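PDB 4INZ: soluble epoxide hydrolase from Bacillus megaterium, which is an enzyme of the alpha/beta hydrolase fold, with a mixed beta sheet, flanking helices and a helical cap region inserted between two of its strands. Local coordinates for residues A[85-90]-A[217-222]; A[111-116]-A[282-287]; A[161-166]-A[224-229]; A[252-257]-A[276-281]. The protein carries 1 engineered substitution. One frame throughout, in Å; residues are numbered along the deposited sequence.

How the interactions relate
Interactions 2 and 4 lie at C-terminal strand ends of the central sheet, their centres about 10 Å apart, and meet where the 252-257 turn reaches the 282-287 loop. Interactions 3 and 4 are nested in the chain loop closed by interaction 2. Interactions 1 and 3, centres about 13 Å apart, join cap helices 213-220 and 160-164 to neighbouring loops; their segments alternate along the chain and are probably hydrogen-bonded, Arg221 NE to Phe165 O and Gln166 NE2 to Tyr220 O. The indole of Trp115 touches Tyr219 and Tyr220, so interactions 1 and 2 pack together, centres about 20 Å apart. Cap helix 213-220 thus probably borders the presumed active-site pocket, while the sheet carries its polar loops.

Interaction 1 (A[85-90]-A[217-222]); sequences ESYEID and LSYYRN
The end of helix 213-220, in the cap region of this alpha/beta hydrolase fold, packs on the loop that leads into helix 89-102, where Glu88 holds the N-cap position. Ser218 comes first: its CB meets the Tyr87 ring obliquely, 3.6 Å from CD2, while its OG turns back to Leu214 O within its own helix. Tyr219 follows and crosses Tyr87 at about a right angle. The two ring planes are tilted by 44° and touch obliquely, with Tyr219 CE1 3.6 Å from Tyr87 CD1. Both tyrosines have CG anti to the carbonyl carbon, and their hydroxyls are tied off elsewhere, that of Tyr87 with Ser215 OG and Pro81 O, that of Tyr219 with Arg73 O. The backbone joins in through a water that donates to Tyr219 O at 2.8 Å and to Tyr87 O at 2.7 Å. Past the helix end, Asn222 is buried and points its amide toward the 85-90 loop. Its ND2 gives a weak bond to Tyr87 O, 3.3 Å long and bent to 150°, and has a stronger partner in Leu84 O; these two carbonyls fix which end of the amide is nitrogen. The Glu88 chain, folded back at chi2, then lays its carboxylate almost flat against that amide, planes 18° apart. Two acceptors approach through these stacked planes without a hydrogen bond: Glu88 OE2 sits 2.9 Å from Asn222 OD1.

Interaction 2 (A[111-116]-A[282-287]); sequences VVHDWG and ASHAPQ
Asp114 occupies the tight turn between strand 108-112 and helix 115-126, the nucleophile elbow of the alpha/beta hydrolase fold, and faces the loop carrying His284. Its backbone shows the strained conformation of such elbows, with phi 59° and psi -126°. Among the polar contacts, OD2 of Asp114 accepts a short but weak bond from its neighbour Trp115 N at 2.7 Å and another from Phe47 N, so two backbone N-H groups hold that oxygen. The other oxygen, OD1, lies 3.0 Å from His284 NE2, at the edge of the imidazole, with carboxylate and ring nearly perpendicular. On its far side the His284 ring is bonded through ND1 to Asp256 OD2, which would help keep it turned toward Asp114. This aspartate-histidine-aspartate alignment is consistent with the catalytic triad of the family. A bound PEG, probably from the crystallisation liquor, lies about 5 Å from the Asp114 side chain, consistent with a pocket.

Ring packing lies beside these polar contacts. The His113 imidazole meets that of His284 obliquely, centroids 4.6 Å apart and planes at 50°. One face of His113 is covered by Asp114 CB, and Ala285 CB touches the ring obliquely. Over the opposite face comes the Gln287 amide, its chain bent at chi2 and its plane almost upright on the ring, with NE2 3.1 Å above the imidazole plane.

Interaction 3 (A[161-166]-A[224-229]); sequences YAKWFQ and KIFTEE. Engineered in segment 161-166: Ala162 (natural residue Met).
Gln166 NE2 is gripped by two backbone carbonyls, that of Ala162 one turn earlier and that of Tyr220 in helix 213-220. The bond to Ala162 O is 2.9 Å long and nearly straight at 165°; the oxygen lies close to the amide plane of Gln166, whereas the nitrogen sits above the carbonyl plane. A bend at chi2 curls the glutamine back toward the last turn of helix 160-164 to make this bond possible. So held, the amide meets the Phe226 ring tip to tip, with NE2 3.3 Å from CZ and the planes inclined by 58°. The contact joins the C-terminal end of helix 160-164, in the cap region of the alpha/beta hydrolase fold, to the loop that leads into helix 228-231. Phe226 inserts the far end of its ring here: CE1 reaches Lys163 CA at 3.6 Å, and Lys163 CD passes CD1 at 3.9 Å, the lysine chain crossing the ring obliquely. Ile225 CG1 covers one face from 3.7 Å above its centre. Ala162, an engineered residue in place of methionine, offers a lone methyl, its CB 4.4 Å from Phe226 CZ, and a bound PEG lies about 4 Å from that side chain.

Interaction 4 (A[252-257]-A[276-281]); sequences WGNQDP and VHRLAE
Strands 248-253 and 274-279 run parallel, Trp252 paired with Arg278 and Gly253 with Leu279. Three backbone bonds join them, Trp252 N to His277 O, Leu279 N to Trp252 O and Asn254 N to Leu279 O, the second the shortest at 2.8 Å. The first runs nearly along the carbonyl axis, and the third is the straightest at 171°. Trp252 CG stands anti to the backbone N (chi1 -170°), which sends the indole to the sheet face shared with Arg278 and in among Asn138, Phe259 and Leu264. Leu279 takes the other face, with CG anti to its carbonyl carbon, and brings CD1 back over the strand pairing to 3.5 Å from Trp252 O; the same branch lies at the edge of the His277 ring. Beyond the strand, the Asn254 amide crosses the Arg278 chain at about a right angle. Its OD1 rests 3.5 Å from Arg278 CB, and the arginine, stretched from CG to NE, carries its guanidinium past that oxygen with the planes 62° apart. Gln255, extended beyond CG, lies along residues 280-281, just after the other strand: its NE2 is 3.1 Å from Ala280 O but poorly angled for a bond, and faces OE1 of Glu281, whose chain bends at chi2 to get there. A type I turn from Gly253 to Asp256 then sets the Asp256 carboxylate on His284 ND1, consistent with the loop that bears the acid of the catalytic triad in the alpha/beta hydrolase fold.

Interaction 1 (A[85-90]-A[217-222])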
# COMPACT_ATOMS: atom_id res chain seq x y z
N GLU A 85 -2.06 3.33 -19.19
CA GLU A 85 -0.83 4.11 -19.05
C GLU A 85 -0.91 5.07 -17.87
O GLU A 85 0.12 5.49 -17.34
CB GLU A 85 -0.51 4.85 -20.34
CG GLU A 85 -0.24 3.92 -21.52
CD GLU A 85 0.30 4.64 -22.73
OE1 GLU A 85 1.06 4.01 -23.50
OE2 GLU A 85 -0.04 5.82 -22.93
N SER A 86 -2.13 5.41 -17.46
CA SER A 86 -2.33 6.34 -16.35
C SER A 86 -2.04 5.70 -14.99
O SER A 86 -2.05 6.38 -13.96
CB SER A 86 -3.75 6.89 -16.36
OG SER A 86 -3.99 7.63 -17.55
N TYR A 87 -1.79 4.39 -14.99
CA TYR A 87 -1.60 3.64 -13.75
C TYR A 87 -0.28 2.88 -13.72
O TYR A 87 -0.11 1.93 -12.95
CB TYR A 87 -2.78 2.70 -13.51
CG TYR A 87 -4.08 3.47 -13.45
CD1 TYR A 87 -4.50 4.06 -12.26
CD2 TYR A 87 -4.86 3.64 -14.58
CE1 TYR A 87 -5.69 4.78 -12.20
CE2 TYR A 87 -6.04 4.36 -14.53
CZ TYR A 87 -6.45 4.93 -13.33
OH TYR A 87 -7.62 5.65 -13.29
N GLU A 88 0.66 3.31 -14.56
CA GLU A 88 2.01 2.75 -14.58
C GLU A 88 2.85 3.27 -13.42
O GLU A 88 2.64 4.38 -12.93
CB GLU A 88 2.69 3.10 -15.90
CG GLU A 88 2.09 2.41 -17.10
CD GLU A 88 2.64 1.00 -17.30
OE1 GLU A 88 3.44 0.55 -16.44
OE2 GLU A 88 2.28 0.36 -18.30
N ILE A 89 3.82 2.47 -12.99
CA ILE A 89 4.63 2.78 -11.81
C ILE A 89 5.28 4.17 -11.84
O ILE A 89 5.30 4.85 -10.82
CB ILE A 89 5.70 1.69 -11.55
CG1 ILE A 89 6.42 1.94 -10.22
CG2 ILE A 89 6.70 1.62 -12.71
CD1 ILE A 89 5.52 1.75 -8.97
N ASP A 90 5.80 4.59 -12.98
CA ASP A 90 6.45 5.90 -13.04
C ASP A 90 5.46 7.02 -12.72
O ASP A 90 5.82 8.02 -12.10
CB ASP A 90 7.11 6.15 -14.40
CG ASP A 90 8.34 5.29 -14.63
OD1 ASP A 90 8.81 4.64 -13.68
OD2 ASP A 90 8.86 5.29 -15.77
N LEU A 217 -8.13 -2.17 -10.87
CA LEU A 217 -7.58 -3.32 -11.58
C LEU A 217 -6.48 -2.93 -12.56
O LEU A 217 -5.58 -3.72 -12.85
CB LEU A 217 -8.70 -4.09 -12.30
CG LEU A 217 -9.71 -4.74 -11.35
CD1 LEU A 217 -10.93 -5.28 -12.09
CD2 LEU A 217 -9.04 -5.83 -10.52
N SER A 218 -6.56 -1.70 -13.08
CA SER A 218 -5.59 -1.21 -14.06
C SER A 218 -4.15 -1.25 -13.53
O SER A 218 -3.22 -1.51 -14.28
CB SER A 218 -5.95 0.20 -14.54
OG SER A 218 -7.14 0.18 -15.31
N TYR A 219 -3.99 -0.99 -12.23
CA TYR A 219 -2.68 -1.13 -11.59
C TYR A 219 -2.08 -2.49 -11.90
O TYR A 219 -0.91 -2.59 -12.29
CB TYR A 219 -2.82 -1.02 -10.08
CG TYR A 219 -3.02 0.37 -9.52
CD1 TYR A 219 -4.21 1.06 -9.71
CD2 TYR A 219 -2.03 0.96 -8.75
CE1 TYR A 219 -4.39 2.31 -9.16
CE2 TYR A 219 -2.20 2.21 -8.20
CZ TYR A 219 -3.38 2.89 -8.41
OH TYR A 219 -3.54 4.13 -7.86
N TYR A 220 -2.87 -3.54 -11.71
CA TYR A 220 -2.40 -4.91 -11.87
C TYR A 220 -2.09 -5.25 -13.33
O TYR A 220 -1.25 -6.10 -13.62
CB TYR A 220 -3.44 -5.91 -11.34
CG TYR A 220 -3.62 -5.90 -9.84
CD1 TYR A 220 -2.91 -6.78 -9.04
CD2 TYR A 220 -4.50 -5.02 -9.23
CE1 TYR A 220 -3.06 -6.78 -7.66
CE2 TYR A 220 -4.66 -5.01 -7.86
CZ TYR A 220 -3.94 -5.89 -7.07
OH TYR A 220 -4.10 -5.88 -5.70
N ARG A 221 -2.79 -4.57 -14.23
CA ARG A 221 -2.69 -4.91 -15.65
C ARG A 221 -1.44 -4.33 -16.31
O ARG A 221 -1.21 -4.53 -17.50
CB ARG A 221 -3.97 -4.49 -16.38
CG ARG A 221 -5.13 -5.36 -15.95
CD ARG A 221 -6.50 -4.82 -16.32
NE ARG A 221 -7.52 -5.78 -15.92
CZ ARG A 221 -8.83 -5.63 -16.11
NH1 ARG A 221 -9.30 -4.54 -16.69
NH2 ARG A 221 -9.66 -6.58 -15.71
N ASN A 222 -0.63 -3.64 -15.52
CA ASN A 222 0.68 -3.16 -15.96
C ASN A 222 1.82 -3.97 -15.37
O ASN A 222 2.98 -3.77 -15.73
CB ASN A 222 0.87 -1.69 -15.59
CG ASN A 222 -0.01 -0.77 -16.42
OD1 ASN A 222 -0.22 -1.01 -17.61
ND2 ASN A 222 -0.51 0.29 -15.80
O HOH W 1 1.00 -0.54 -12.52

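Interaction 2 (A[111-116]-A[282-287])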
# COMPACT_ATOMS: atom_id res chain seq x y z
N VAL A 111 4.58 5.69 5.19
CA VAL A 111 3.96 4.49 5.78
C VAL A 111 3.11 3.80 4.71
O VAL A 111 2.22 4.42 4.14
CB VAL A 111 3.06 4.88 6.97
CG1 VAL A 111 2.56 3.62 7.71
CG2 VAL A 111 3.83 5.79 7.91
N VAL A 112 3.39 2.53 4.44
CA VAL A 112 2.88 1.93 3.20
C VAL A 112 2.37 0.51 3.37
O VAL A 112 2.81 -0.21 4.27
CB VAL A 112 3.96 1.95 2.09
CG1 VAL A 112 4.44 3.39 1.84
CG2 VAL A 112 5.14 1.06 2.48
N HIS A 113 1.45 0.10 2.49
CA HIS A 113 0.79 -1.20 2.59
C HIS A 113 0.36 -1.65 1.19
O HIS A 113 -0.16 -0.86 0.41
CB HIS A 113 -0.44 -1.05 3.50
CG HIS A 113 -1.31 -2.27 3.59
ND1 HIS A 113 -0.85 -3.50 4.01
CD2 HIS A 113 -2.64 -2.42 3.37
CE1 HIS A 113 -1.85 -4.36 4.02
NE2 HIS A 113 -2.94 -3.73 3.63
N ASP A 114 0.60 -2.92 0.87
CA ASP A 114 0.06 -3.56 -0.34
C ASP A 114 0.52 -2.81 -1.60
O ASP A 114 1.73 -2.61 -1.77
CB ASP A 114 -1.47 -3.68 -0.23
CG ASP A 114 -2.09 -4.57 -1.30
OD1 ASP A 114 -2.11 -5.82 -1.11
OD2 ASP A 114 -2.56 -4.03 -2.32
N TRP A 115 -0.39 -2.39 -2.48
CA TRP A 115 0.02 -1.59 -3.64
C TRP A 115 0.77 -0.34 -3.20
O TRP A 115 1.71 0.10 -3.87
CB TRP A 115 -1.17 -1.21 -4.55
CG TRP A 115 -1.18 -1.98 -5.84
CD1 TRP A 115 -2.03 -2.99 -6.19
CD2 TRP A 115 -0.28 -1.82 -6.94
NE1 TRP A 115 -1.72 -3.46 -7.45
CE2 TRP A 115 -0.64 -2.76 -7.93
CE3 TRP A 115 0.80 -0.96 -7.19
CZ2 TRP A 115 0.04 -2.87 -9.14
CZ3 TRP A 115 1.47 -1.07 -8.40
CH2 TRP A 115 1.09 -2.02 -9.36
N GLY A 116 0.35 0.24 -2.08
CA GLY A 116 1.03 1.40 -1.52
C GLY A 116 2.48 1.10 -1.19
O GLY A 116 3.34 1.98 -1.28
N ALA A 282 -2.28 -11.51 13.19
CA ALA A 282 -2.80 -10.60 12.17
C ALA A 282 -2.56 -11.15 10.78
O ALA A 282 -1.59 -11.87 10.53
CB ALA A 282 -2.20 -9.24 12.30
N SER A 283 -3.45 -10.77 9.87
CA SER A 283 -3.38 -11.22 8.50
C SER A 283 -2.86 -10.08 7.63
O SER A 283 -1.87 -9.44 7.98
CB SER A 283 -4.77 -11.68 8.03
OG SER A 283 -4.71 -12.30 6.76
N HIS A 284 -3.53 -9.81 6.52
CA HIS A 284 -3.02 -8.90 5.50
C HIS A 284 -2.83 -7.43 5.93
O HIS A 284 -1.99 -6.71 5.37
CB HIS A 284 -3.94 -8.93 4.27
CG HIS A 284 -3.47 -8.09 3.13
ND1 HIS A 284 -2.32 -8.36 2.43
CD2 HIS A 284 -4.01 -6.98 2.56
CE1 HIS A 284 -2.16 -7.46 1.48
NE2 HIS A 284 -3.17 -6.61 1.54
N ALA A 285 -3.62 -6.98 6.89
CA ALA A 285 -3.67 -5.55 7.21
C ALA A 285 -3.57 -5.27 8.71
O ALA A 285 -4.55 -4.86 9.35
CB ALA A 285 -4.93 -4.93 6.64
N PRO A 286 -2.38 -5.48 9.27
CA PRO A 286 -2.17 -5.31 10.71
C PRO A 286 -2.60 -3.93 11.20
O PRO A 286 -3.05 -3.81 12.33
CB PRO A 286 -0.65 -5.43 10.86
CG PRO A 286 -0.22 -6.27 9.70
CD PRO A 286 -1.14 -5.87 8.57
N GLN A 287 -2.47 -2.91 10.37
CA GLN A 287 -2.68 -1.55 10.84
C GLN A 287 -4.08 -1.33 11.42
O GLN A 287 -4.23 -0.56 12.36
CB GLN A 287 -2.32 -0.50 9.78
CG GLN A 287 -3.23 -0.45 8.56
CD GLN A 287 -2.79 -1.38 7.44
OE1 GLN A 287 -2.37 -2.50 7.69
NE2 GLN A 287 -2.89 -0.90 6.19

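Interaction 3 (A[161-166]-A[224-229])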
# COMPACT_ATOMS: atom_id res chain seq x y z
N TYR A 161 -3.99 -14.71 -8.21
CA TYR A 161 -5.09 -13.78 -8.45
C TYR A 161 -4.65 -12.63 -9.35
O TYR A 161 -5.47 -12.06 -10.07
CB TYR A 161 -5.65 -13.25 -7.12
CG TYR A 161 -4.70 -12.33 -6.39
CD1 TYR A 161 -3.74 -12.83 -5.53
CD2 TYR A 161 -4.77 -10.94 -6.57
CE1 TYR A 161 -2.87 -11.99 -4.86
CE2 TYR A 161 -3.90 -10.10 -5.90
CZ TYR A 161 -2.95 -10.63 -5.06
OH TYR A 161 -2.08 -9.79 -4.39
N ALA A 162 -3.37 -12.29 -9.32
CA ALA A 162 -2.85 -11.20 -10.15
C ALA A 162 -2.97 -11.54 -11.63
O ALA A 162 -3.25 -10.66 -12.46
CB ALA A 162 -1.42 -10.88 -9.79
N LYS A 163 -2.77 -12.81 -11.97
CA LYS A 163 -2.98 -13.26 -13.33
C LYS A 163 -4.47 -13.21 -13.66
O LYS A 163 -4.88 -12.75 -14.72
CB LYS A 163 -2.42 -14.68 -13.51
CG LYS A 163 -2.63 -15.28 -14.90
CD LYS A 163 -2.04 -14.41 -16.00
CE LYS A 163 -1.93 -15.19 -17.31
NZ LYS A 163 -0.88 -16.25 -17.23
N TRP A 164 -5.30 -13.67 -12.72
CA TRP A 164 -6.74 -13.64 -12.92
C TRP A 164 -7.24 -12.21 -13.11
O TRP A 164 -8.15 -11.97 -13.90
CB TRP A 164 -7.45 -14.32 -11.74
CG TRP A 164 -8.93 -14.43 -11.92
CD1 TRP A 164 -9.60 -14.99 -12.97
CD2 TRP A 164 -9.94 -13.98 -11.00
NE1 TRP A 164 -10.95 -14.91 -12.77
CE2 TRP A 164 -11.19 -14.29 -11.57
CE3 TRP A 164 -9.90 -13.33 -9.76
CZ2 TRP A 164 -12.39 -13.98 -10.94
CZ3 TRP A 164 -11.10 -13.03 -9.13
CH2 TRP A 164 -12.33 -13.36 -9.72
N PHE A 165 -6.64 -11.27 -12.39
CA PHE A 165 -7.05 -9.86 -12.50
C PHE A 165 -6.84 -9.30 -13.91
O PHE A 165 -7.31 -8.21 -14.22
CB PHE A 165 -6.32 -8.98 -11.49
CG PHE A 165 -6.89 -9.03 -10.10
CD1 PHE A 165 -7.81 -10.00 -9.75
CD2 PHE A 165 -6.50 -8.09 -9.15
CE1 PHE A 165 -8.33 -10.05 -8.46
CE2 PHE A 165 -7.02 -8.13 -7.86
CZ PHE A 165 -7.93 -9.11 -7.52
N GLN A 166 -6.13 -10.04 -14.75
CA GLN A 166 -5.92 -9.61 -16.13
C GLN A 166 -7.19 -9.84 -16.95
O GLN A 166 -7.41 -9.19 -17.98
CB GLN A 166 -4.73 -10.35 -16.77
CG GLN A 166 -3.45 -10.36 -15.92
CD GLN A 166 -2.86 -8.97 -15.70
OE1 GLN A 166 -2.76 -8.17 -16.63
NE2 GLN A 166 -2.47 -8.68 -14.47
N LYS A 224 4.62 -6.62 -14.64
CA LYS A 224 5.46 -7.41 -15.52
C LYS A 224 6.03 -8.58 -14.73
O LYS A 224 7.21 -8.60 -14.38
CB LYS A 224 6.59 -6.55 -16.10
CG LYS A 224 6.09 -5.39 -16.95
CD LYS A 224 5.37 -5.89 -18.20
CE LYS A 224 4.01 -5.22 -18.39
NZ LYS A 224 4.11 -3.74 -18.60
N ILE A 225 5.18 -9.55 -14.44
CA ILE A 225 5.56 -10.68 -13.60
C ILE A 225 5.01 -11.98 -14.15
O ILE A 225 4.83 -12.94 -13.41
CB ILE A 225 5.05 -10.52 -12.15
CG1 ILE A 225 3.52 -10.48 -12.12
CG2 ILE A 225 5.65 -9.27 -11.52
CD1 ILE A 225 2.92 -10.46 -10.71
N PHE A 226 4.75 -12.00 -15.46
CA PHE A 226 4.06 -13.14 -16.06
C PHE A 226 4.92 -13.94 -17.04
O PHE A 226 4.88 -15.17 -17.03
CB PHE A 226 2.74 -12.68 -16.69
CG PHE A 226 1.84 -11.97 -15.73
CD1 PHE A 226 1.24 -12.66 -14.69
CD2 PHE A 226 1.60 -10.61 -15.86
CE1 PHE A 226 0.41 -12.00 -13.80
CE2 PHE A 226 0.77 -9.95 -14.96
CZ PHE A 226 0.17 -10.65 -13.93
N THR A 227 5.70 -13.26 -17.87
CA THR A 227 6.58 -13.94 -18.83
C THR A 227 7.89 -14.41 -18.20
O THR A 227 8.29 -13.91 -17.15
CB THR A 227 6.93 -13.05 -20.04
OG1 THR A 227 7.78 -11.97 -19.62
CG2 THR A 227 5.66 -12.49 -20.68
N GLU A 228 8.56 -15.35 -18.86
CA GLU A 228 9.85 -15.85 -18.40
C GLU A 228 10.84 -14.71 -18.23
O GLU A 228 11.45 -14.56 -17.17
CB GLU A 228 10.42 -16.87 -19.38
CG GLU A 228 9.70 -18.19 -19.43
CD GLU A 228 10.37 -19.18 -20.36
OE1 GLU A 228 11.61 -19.08 -20.56
OE2 GLU A 228 9.67 -20.06 -20.91
N GLU A 229 10.99 -13.90 -19.27
CA GLU A 229 11.93 -12.78 -19.24
C GLU A 229 11.61 -11.79 -18.12
O GLU A 229 12.51 -11.22 -17.51
CB GLU A 229 11.98 -12.06 -20.59
CG GLU A 229 12.69 -10.71 -20.53
CD GLU A 229 13.18 -10.23 -21.88
OE1 GLU A 229 14.24 -9.58 -21.93
OE2 GLU A 229 12.50 -10.49 -22.89

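Interaction 4 (A[252-257]-A[276-281])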
# COMPACT_ATOMS: atom_id res chain seq x y z
N TRP A 252 4.41 -6.79 10.03
CA TRP A 252 3.99 -7.83 9.10
C TRP A 252 3.04 -8.82 9.74
O TRP A 252 3.37 -9.43 10.76
CB TRP A 252 5.23 -8.59 8.63
CG TRP A 252 4.97 -9.53 7.49
CD1 TRP A 252 4.52 -10.82 7.57
CD2 TRP A 252 5.16 -9.26 6.10
NE1 TRP A 252 4.42 -11.37 6.31
CE2 TRP A 252 4.80 -10.43 5.39
CE3 TRP A 252 5.60 -8.15 5.39
CZ2 TRP A 252 4.88 -10.51 4.00
CZ3 TRP A 252 5.67 -8.23 4.00
CH2 TRP A 252 5.31 -9.40 3.33
N GLY A 253 1.86 -9.00 9.14
CA GLY A 253 0.90 -9.97 9.65
C GLY A 253 1.24 -11.34 9.11
O GLY A 253 1.21 -11.56 7.90
N ASN A 254 1.56 -12.28 10.00
CA ASN A 254 2.00 -13.60 9.54
C ASN A 254 0.94 -14.42 8.79
O ASN A 254 1.29 -15.29 7.98
CB ASN A 254 2.54 -14.44 10.71
CG ASN A 254 3.93 -14.00 11.13
OD1 ASN A 254 4.60 -13.28 10.40
ND2 ASN A 254 4.36 -14.45 12.31
N GLN A 255 -0.34 -14.15 9.05
CA GLN A 255 -1.41 -14.98 8.49
C GLN A 255 -1.85 -14.54 7.10
O GLN A 255 -2.77 -15.12 6.51
CB GLN A 255 -2.61 -15.03 9.44
CG GLN A 255 -2.28 -15.53 10.83
CD GLN A 255 -3.41 -15.24 11.81
OE1 GLN A 255 -4.18 -14.29 11.63
NE2 GLN A 255 -3.50 -16.05 12.86
N ASP A 256 -1.19 -13.50 6.57
CA ASP A 256 -1.52 -12.97 5.25
C ASP A 256 -1.51 -14.06 4.18
O ASP A 256 -0.48 -14.68 3.95
CB ASP A 256 -0.50 -11.90 4.89
CG ASP A 256 -0.88 -11.13 3.65
OD1 ASP A 256 -1.88 -11.46 2.99
OD2 ASP A 256 -0.14 -10.18 3.33
N PRO A 257 -2.65 -14.28 3.51
CA PRO A 257 -2.70 -15.30 2.45
C PRO A 257 -2.11 -14.84 1.12
O PRO A 257 -1.91 -15.66 0.22
CB PRO A 257 -4.20 -15.55 2.29
CG PRO A 257 -4.82 -14.24 2.65
CD PRO A 257 -3.97 -13.68 3.77
N VAL A 276 12.21 -5.60 11.97
CA VAL A 276 11.04 -6.36 11.55
C VAL A 276 10.23 -6.79 12.77
O VAL A 276 10.79 -7.34 13.72
CB VAL A 276 11.44 -7.64 10.78
CG1 VAL A 276 10.20 -8.42 10.38
CG2 VAL A 276 12.27 -7.29 9.55
N HIS A 277 8.93 -6.53 12.73
CA HIS A 277 8.01 -6.99 13.77
C HIS A 277 6.94 -7.83 13.11
O HIS A 277 6.25 -7.35 12.21
CB HIS A 277 7.34 -5.81 14.47
CG HIS A 277 6.55 -6.19 15.68
ND1 HIS A 277 5.22 -6.57 15.62
CD2 HIS A 277 6.90 -6.27 16.98
CE1 HIS A 277 4.79 -6.85 16.84
NE2 HIS A 277 5.80 -6.68 17.68
N ARG A 278 6.79 -9.07 13.56
CA ARG A 278 5.82 -9.98 12.97
C ARG A 278 4.67 -10.25 13.93
O ARG A 278 4.90 -10.63 15.08
CB ARG A 278 6.49 -11.30 12.61
CG ARG A 278 7.55 -11.20 11.54
CD ARG A 278 8.23 -12.56 11.40
NE ARG A 278 8.85 -12.76 10.10
CZ ARG A 278 8.64 -13.84 9.35
NH1 ARG A 278 9.23 -13.95 8.16
NH2 ARG A 278 7.84 -14.81 9.78
N LEU A 279 3.44 -10.07 13.47
CA LEU A 279 2.27 -10.34 14.30
C LEU A 279 1.72 -11.72 13.99
O LEU A 279 1.31 -11.99 12.87
CB LEU A 279 1.18 -9.29 14.05
CG LEU A 279 1.53 -7.84 14.38
CD1 LEU A 279 2.27 -7.17 13.24
CD2 LEU A 279 0.26 -7.08 14.70
N ALA A 280 1.72 -12.59 15.00
CA ALA A 280 1.21 -13.94 14.81
C ALA A 280 -0.30 -13.97 14.57
O ALA A 280 -0.81 -14.84 13.86
CB ALA A 280 1.57 -14.82 16.01
N GLU A 281 -1.01 -13.00 15.14
CA GLU A 281 -2.47 -13.02 15.09
C GLU A 281 -3.07 -11.97 14.15
O GLU A 281 -4.23 -11.59 14.29
CB GLU A 281 -3.06 -12.84 16.50
CG GLU A 281 -2.53 -13.84 17.52
CD GLU A 281 -3.02 -15.26 17.27
OE1 GLU A 281 -3.84 -15.44 16.34
OE2 GLU A 281 -2.59 -16.18 17.99